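Putative fructose-aminoacid-6-phosphate deglycase (Bacillus subtilis, PDB 3EUA) catalyses the conversion of a range of fructosamine 6-phosphates to glucose 6-phosphate and a free amino acid. Local coordinates at residues A[59-64]-A[88-93]; A[203-208]-A[224-229]. All coordinates share one frame; numbering follows the deposited sequence.

Interaction 1: A[59-64]-A[88-93]; sequences YSANEF and PETVKA
In the first SIS domain, helices 61-67 and 88-99 begin side by side on one flank of the parallel sheet, and Ala61 and Glu89 stand at the point where they meet. Each helix follows a strand, 55-60 and 76-82, and strand 27-32 runs between those two; its Val31 touches Ala61, Phe64 and Ala93 from the sheet side. The backbones are close, with Ala61 CA 5.3 Å from Thr90 CA, and the small side chain of Ala61 makes this possible. Ala61 CB points into the second helix and settles over the backbone, 3.5 Å from Glu89 O. That oxygen is already engaged by Ala93 N, one helical turn on, so the methyl meets a carbonyl whose bonding is served within its own helix. Ala61 CB also lies 3.7 Å from Thr90 OG1 and 4.1 Å from Ala93 CB. Phe64, one turn after Ala61, has CG anti to the backbone N (chi1 170°), which carries its ring toward the second helix and puts Phe64 CD2 3.8 Å from Ala93 CB. Next to this, the side chains of Asn62 and Glu89 cross at about a right angle. Asn62 CG and Glu89 CG are 3.8 Å apart, while the amide and carboxylate planes differ by 78°. The Glu89 carboxylate, carried on a chain bent at chi2, leaves this pair: Glu89 OE2 is hydrogen-bonded to His234 NE2 and salt-bridged to Arg261, both of the second subunit. No hydrogen bond links the two segments, and Thr90 OG1 is buried here without a partner in the model. Cohesion therefore rests on close van der Waals fit between alanine methyls, a phenyl ring and aliphatic carbons, while the polar end of Glu89 is spent on the subunit interface.

Interaction 2: A[203-208]-A[224-229]; sequences ANYGVA and SHAIHA
Tyr205 has its CG anti to the backbone N (chi1 -179°), which swings the phenol out from the first turn of its helix and lays it along strand 226-228, with the hydroxyl at Ala226. His228 CB lies 4.1 Å from Tyr205 CE1. The phenol donates one hydrogen bond, Tyr205 OH to Ala226 O at 2.8 Å. The acceptor lies at the edge of the ring and in its plane, with a C=O...donor angle of 141°, and the hydroxyl is somewhat tilted out of the carbonyl plane. The edge also reaches the next peptide, Tyr205 CE1 lying 3.9 Å from Ile227 C. A phenylalanine here would probably keep much of the ring packing but leave Ala226 O without its hydroxyl donor. One turn further along the helix the Ala226 methyl rests against backbone, Ala226 CB lying 3.7 Å from Ala208 C, and meets the other methyl at 4.0 Å from Ala208 CB. Such small side chains let the backbones draw in to 5.6 Å between Ala208 CA and Ala226 CA. The imidazole of His228 turns to other partners, its NE2 binding Glu63 of the second subunit. Helix 205-220 is the connection of a beta-alpha-beta crossover between parallel strands 197-200 and 226-228. Thr198 of the inner strand pairs with the backbone of His225 and Ile227, and the Ala226 side chain also touches Thr198. The Tyr205 and Ala208 contacts join the first turns of helix 205-220 to strand 226-228, the outermost strand, within this chain, of the second SIS sheet.

From the N terminus, interaction 1 comes first: it closes the loop from strand 55-60 and helix 61-67 through strand 76-82 to the start of helix 88-99, within the first SIS domain. Interaction 2 follows much later, closing the crossover from the start of helix 205-220 to strand 226-228 in the second. The loops are in series, neither enclosing nor crossing the other. In one chain the contacts stay apart, with centres 22 Å and nearest atoms about 12 Å from each other. Across the interface with the second subunit their segments do meet: Ser60 packs on His228 of the second subunit, beside the Glu63 bond, joining the first domain of one copy to the second domain of the other.

Interaction 1: A[59-64]-A[88-93]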
loop_
_atom_site.group_PDB
_atom_site.type_symbol
_atom_site.label_atom_id
_atom_site.label_comp_id
_atom_site.label_asym_id
_atom_site.label_seq_id
_atom_site.Cartn_x
_atom_site.Cartn_y
_atom_site.Cartn_z
ATOM N N TYR A 59 0.942 8.546 2.678
ATOM C CA TYR A 59 1.096 8.700 1.223
ATOM C C TYR A 59 2.503 9.046 0.863
ATOM O O TYR A 59 3.231 9.619 1.670
ATOM C CB TYR A 59 0.251 9.859 0.665
ATOM C CG TYR A 59 -1.216 9.814 1.012
ATOM C CD1 TYR A 59 -2.081 8.954 0.349
ATOM C CD2 TYR A 59 -1.739 10.641 2.008
ATOM C CE1 TYR A 59 -3.431 8.901 0.705
ATOM C CE2 TYR A 59 -3.090 10.609 2.337
ATOM C CZ TYR A 59 -3.931 9.732 1.692
ATOM O OH TYR A 59 -5.280 9.662 2.041
ATOM N N SER A 60 2.871 8.706 -0.357
ATOM C CA SER A 60 4.124 9.123 -0.937
ATOM C C SER A 60 3.903 10.638 -1.123
ATOM O O SER A 60 2.762 11.055 -1.339
ATOM C CB SER A 60 4.368 8.423 -2.271
ATOM O OG SER A 60 5.643 8.767 -2.793
ATOM N N ALA A 61 4.943 11.455 -1.019
ATOM C CA ALA A 61 4.754 12.930 -1.027
ATOM C C ALA A 61 4.045 13.531 -2.218
ATOM O O ALA A 61 3.232 14.435 -2.057
ATOM C CB ALA A 61 6.077 13.634 -0.829
ATOM N N ASN A 62 4.351 13.067 -3.429
ATOM C CA ASN A 62 3.721 13.677 -4.591
ATOM C C ASN A 62 2.274 13.179 -4.721
ATOM O O ASN A 62 1.411 13.912 -5.191
ATOM C CB ASN A 62 4.550 13.442 -5.863
ATOM C CG ASN A 62 4.731 14.709 -6.653
ATOM O OD1 ASN A 62 4.327 15.779 -6.198
ATOM N ND2 ASN A 62 5.389 14.621 -7.818
ATOM N N GLU A 63 2.018 11.939 -4.278
ATOM C CA GLU A 63 0.662 11.410 -4.228
ATOM C C GLU A 63 -0.152 12.272 -3.250
ATOM O O GLU A 63 -1.239 12.641 -3.544
ATOM C CB GLU A 63 0.663 9.946 -3.784
ATOM C CG GLU A 63 -0.731 9.313 -3.637
ATOM C CD GLU A 63 -1.475 9.060 -4.958
ATOM O OE1 GLU A 63 -0.845 8.623 -5.958
ATOM O OE2 GLU A 63 -2.729 9.239 -4.979
ATOM N N PHE A 64 0.401 12.576 -2.077
ATOM C CA PHE A 64 -0.270 13.440 -1.081
ATOM C C PHE A 64 -0.717 14.770 -1.647
ATOM O O PHE A 64 -1.854 15.187 -1.477
ATOM C CB PHE A 64 0.693 13.642 0.116
ATOM C CG PHE A 64 0.256 14.685 1.117
ATOM C CD1 PHE A 64 -0.773 14.425 2.017
ATOM C CD2 PHE A 64 0.926 15.906 1.201
ATOM C CE1 PHE A 64 -1.151 15.351 2.939
ATOM C CE2 PHE A 64 0.571 16.835 2.161
ATOM C CZ PHE A 64 -0.473 16.552 3.033
ATOM N N PRO A 88 12.660 17.012 -3.326
ATOM C CA PRO A 88 11.754 18.103 -3.718
ATOM C C PRO A 88 10.281 17.891 -3.459
ATOM O O PRO A 88 9.602 18.859 -3.102
ATOM C CB PRO A 88 12.022 18.268 -5.221
ATOM C CG PRO A 88 13.340 17.670 -5.415
ATOM C CD PRO A 88 13.412 16.523 -4.490
ATOM N N GLU A 89 9.802 16.652 -3.599
ATOM C CA GLU A 89 8.379 16.370 -3.375
ATOM C C GLU A 89 8.000 16.499 -1.890
ATOM O O GLU A 89 6.899 16.929 -1.541
ATOM C CB GLU A 89 7.981 14.973 -3.844
ATOM C CG GLU A 89 8.277 14.656 -5.283
ATOM C CD GLU A 89 9.628 13.989 -5.490
ATOM O OE1 GLU A 89 10.679 14.480 -5.026
ATOM O OE2 GLU A 89 9.605 12.936 -6.149
ATOM N N THR A 90 8.914 16.103 -1.023
ATOM C CA THR A 90 8.664 16.189 0.417
ATOM C C THR A 90 8.716 17.644 0.870
ATOM O O THR A 90 7.895 18.083 1.682
ATOM C CB THR A 90 9.610 15.267 1.172
ATOM O OG1 THR A 90 9.474 13.961 0.600
ATOM C CG2 THR A 90 9.240 15.190 2.658
ATOM N N VAL A 91 9.643 18.414 0.292
ATOM C CA VAL A 91 9.751 19.827 0.582
ATOM C C VAL A 91 8.451 20.518 0.170
ATOM O O VAL A 91 7.858 21.265 0.944
ATOM C CB VAL A 91 10.938 20.468 -0.159
ATOM C CG1 VAL A 91 10.891 22.018 -0.079
ATOM C CG2 VAL A 91 12.280 19.930 0.363
ATOM N N LYS A 92 7.990 20.232 -1.042
ATOM C CA LYS A 92 6.757 20.823 -1.539
ATOM C C LYS A 92 5.575 20.347 -0.708
ATOM O O LYS A 92 4.694 21.117 -0.431
ATOM C CB LYS A 92 6.542 20.566 -3.031
ATOM N N ALA A 93 5.548 19.081 -0.289
ATOM C CA ALA A 93 4.443 18.584 0.541
ATOM C C ALA A 93 4.348 19.344 1.864
ATOM O O ALA A 93 3.227 19.603 2.340
ATOM C CB ALA A 93 4.545 17.074 0.815
#

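Interaction 2: A[203-208]-A[224-229]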
loop_
_atom_site.group_PDB
_atom_site.type_symbol
_atom_site.label_atom_id
_atom_site.label_comp_id
_atom_site.label_asym_id
_atom_site.label_seq_id
_atom_site.Cartn_x
_atom_site.Cartn_y
_atom_site.Cartn_z
ATOM N N ALA A 203 2.885 -4.264 11.179
ATOM C CA ALA A 203 3.884 -3.233 11.420
ATOM C C ALA A 203 5.221 -3.505 10.755
ATOM O O ALA A 203 6.072 -2.631 10.757
ATOM C CB ALA A 203 4.080 -3.041 12.908
ATOM N N ASN A 204 5.400 -4.715 10.205
ATOM C CA ASN A 204 6.647 -5.121 9.562
ATOM C C ASN A 204 6.633 -4.939 8.046
ATOM O O ASN A 204 7.679 -5.094 7.393
ATOM C CB ASN A 204 6.872 -6.627 9.861
ATOM C CG ASN A 204 6.562 -6.973 11.298
ATOM O OD1 ASN A 204 5.587 -7.670 11.595
ATOM N ND2 ASN A 204 7.310 -6.391 12.200
ATOM N N TYR A 205 5.464 -4.638 7.461
ATOM C CA TYR A 205 5.347 -4.548 6.007
ATOM C C TYR A 205 6.250 -3.482 5.411
ATOM O O TYR A 205 6.875 -3.730 4.391
ATOM C CB TYR A 205 3.885 -4.380 5.534
ATOM C CG TYR A 205 3.834 -4.310 4.002
ATOM C CD1 TYR A 205 4.017 -5.458 3.243
ATOM C CD2 TYR A 205 3.699 -3.100 3.329
ATOM C CE1 TYR A 205 4.028 -5.427 1.880
ATOM C CE2 TYR A 205 3.693 -3.058 1.925
ATOM C CZ TYR A 205 3.869 -4.228 1.218
ATOM O OH TYR A 205 3.903 -4.209 -0.152
ATOM N N GLY A 206 6.380 -2.320 6.043
ATOM C CA GLY A 206 7.266 -1.260 5.505
ATOM C C GLY A 206 8.738 -1.672 5.468
ATOM O O GLY A 206 9.464 -1.224 4.580
ATOM N N VAL A 207 9.159 -2.559 6.385
ATOM C CA VAL A 207 10.539 -3.084 6.419
ATOM C C VAL A 207 10.813 -3.913 5.165
ATOM O O VAL A 207 11.878 -3.772 4.542
ATOM C CB VAL A 207 10.824 -3.910 7.733
ATOM C CG1 VAL A 207 12.204 -4.513 7.745
ATOM C CG2 VAL A 207 10.621 -3.020 8.922
ATOM N N ALA A 208 9.848 -4.771 4.805
ATOM C CA ALA A 208 9.907 -5.575 3.603
ATOM C C ALA A 208 9.891 -4.654 2.379
ATOM O O ALA A 208 10.700 -4.797 1.436
ATOM C CB ALA A 208 8.705 -6.501 3.540
ATOM N N SER A 224 12.666 -7.014 -7.175
ATOM C CA SER A 224 12.002 -7.443 -5.934
ATOM C C SER A 224 10.528 -7.006 -5.957
ATOM O O SER A 224 10.034 -6.422 -6.941
ATOM C CB SER A 224 12.750 -6.948 -4.686
ATOM O OG SER A 224 12.342 -7.620 -3.489
ATOM N N HIS A 225 9.838 -7.351 -4.886
ATOM C CA HIS A 225 8.408 -7.072 -4.684
ATOM C C HIS A 225 8.170 -7.457 -3.268
ATOM O O HIS A 225 8.554 -8.556 -2.880
ATOM C CB HIS A 225 7.570 -8.025 -5.526
ATOM C CG HIS A 225 6.094 -7.756 -5.511
ATOM N ND1 HIS A 225 5.237 -8.378 -6.397
ATOM C CD2 HIS A 225 5.338 -6.867 -4.818
ATOM C CE1 HIS A 225 4.002 -7.941 -6.185
ATOM N NE2 HIS A 225 4.036 -7.022 -5.232
ATOM N N ALA A 226 7.551 -6.592 -2.484
ATOM C CA ALA A 226 7.232 -6.905 -1.100
ATOM C C ALA A 226 5.791 -7.383 -1.068
ATOM O O ALA A 226 4.876 -6.605 -1.191
ATOM C CB ALA A 226 7.404 -5.705 -0.166
ATOM N N ILE A 227 5.615 -8.666 -0.845
ATOM C CA ILE A 227 4.281 -9.254 -0.785
ATOM C C ILE A 227 3.693 -9.130 0.620
ATOM O O ILE A 227 4.325 -9.475 1.571
ATOM C CB ILE A 227 4.294 -10.781 -1.146
ATOM C CG1 ILE A 227 5.057 -11.033 -2.453
ATOM C CG2 ILE A 227 2.850 -11.346 -1.212
ATOM C CD1 ILE A 227 4.552 -10.241 -3.573
ATOM N N HIS A 228 2.468 -8.668 0.742
ATOM C CA HIS A 228 1.831 -8.640 2.042
ATOM C C HIS A 228 1.448 -10.106 2.377
ATOM O O HIS A 228 0.877 -10.845 1.547
ATOM C CB HIS A 228 0.642 -7.685 2.069
ATOM C CG HIS A 228 -0.097 -7.698 3.369
ATOM N ND1 HIS A 228 -1.045 -8.652 3.671
ATOM C CD2 HIS A 228 -0.005 -6.902 4.459
ATOM C CE1 HIS A 228 -1.511 -8.433 4.884
ATOM N NE2 HIS A 228 -0.870 -7.399 5.399
ATOM N N ALA A 229 1.814 -10.552 3.570
ATOM C CA ALA A 229 1.589 -11.959 3.986
ATOM C C ALA A 229 0.154 -12.460 3.901
ATOM O O ALA A 229 -0.063 -13.658 3.697
ATOM C CB ALA A 229 2.135 -12.205 5.357
#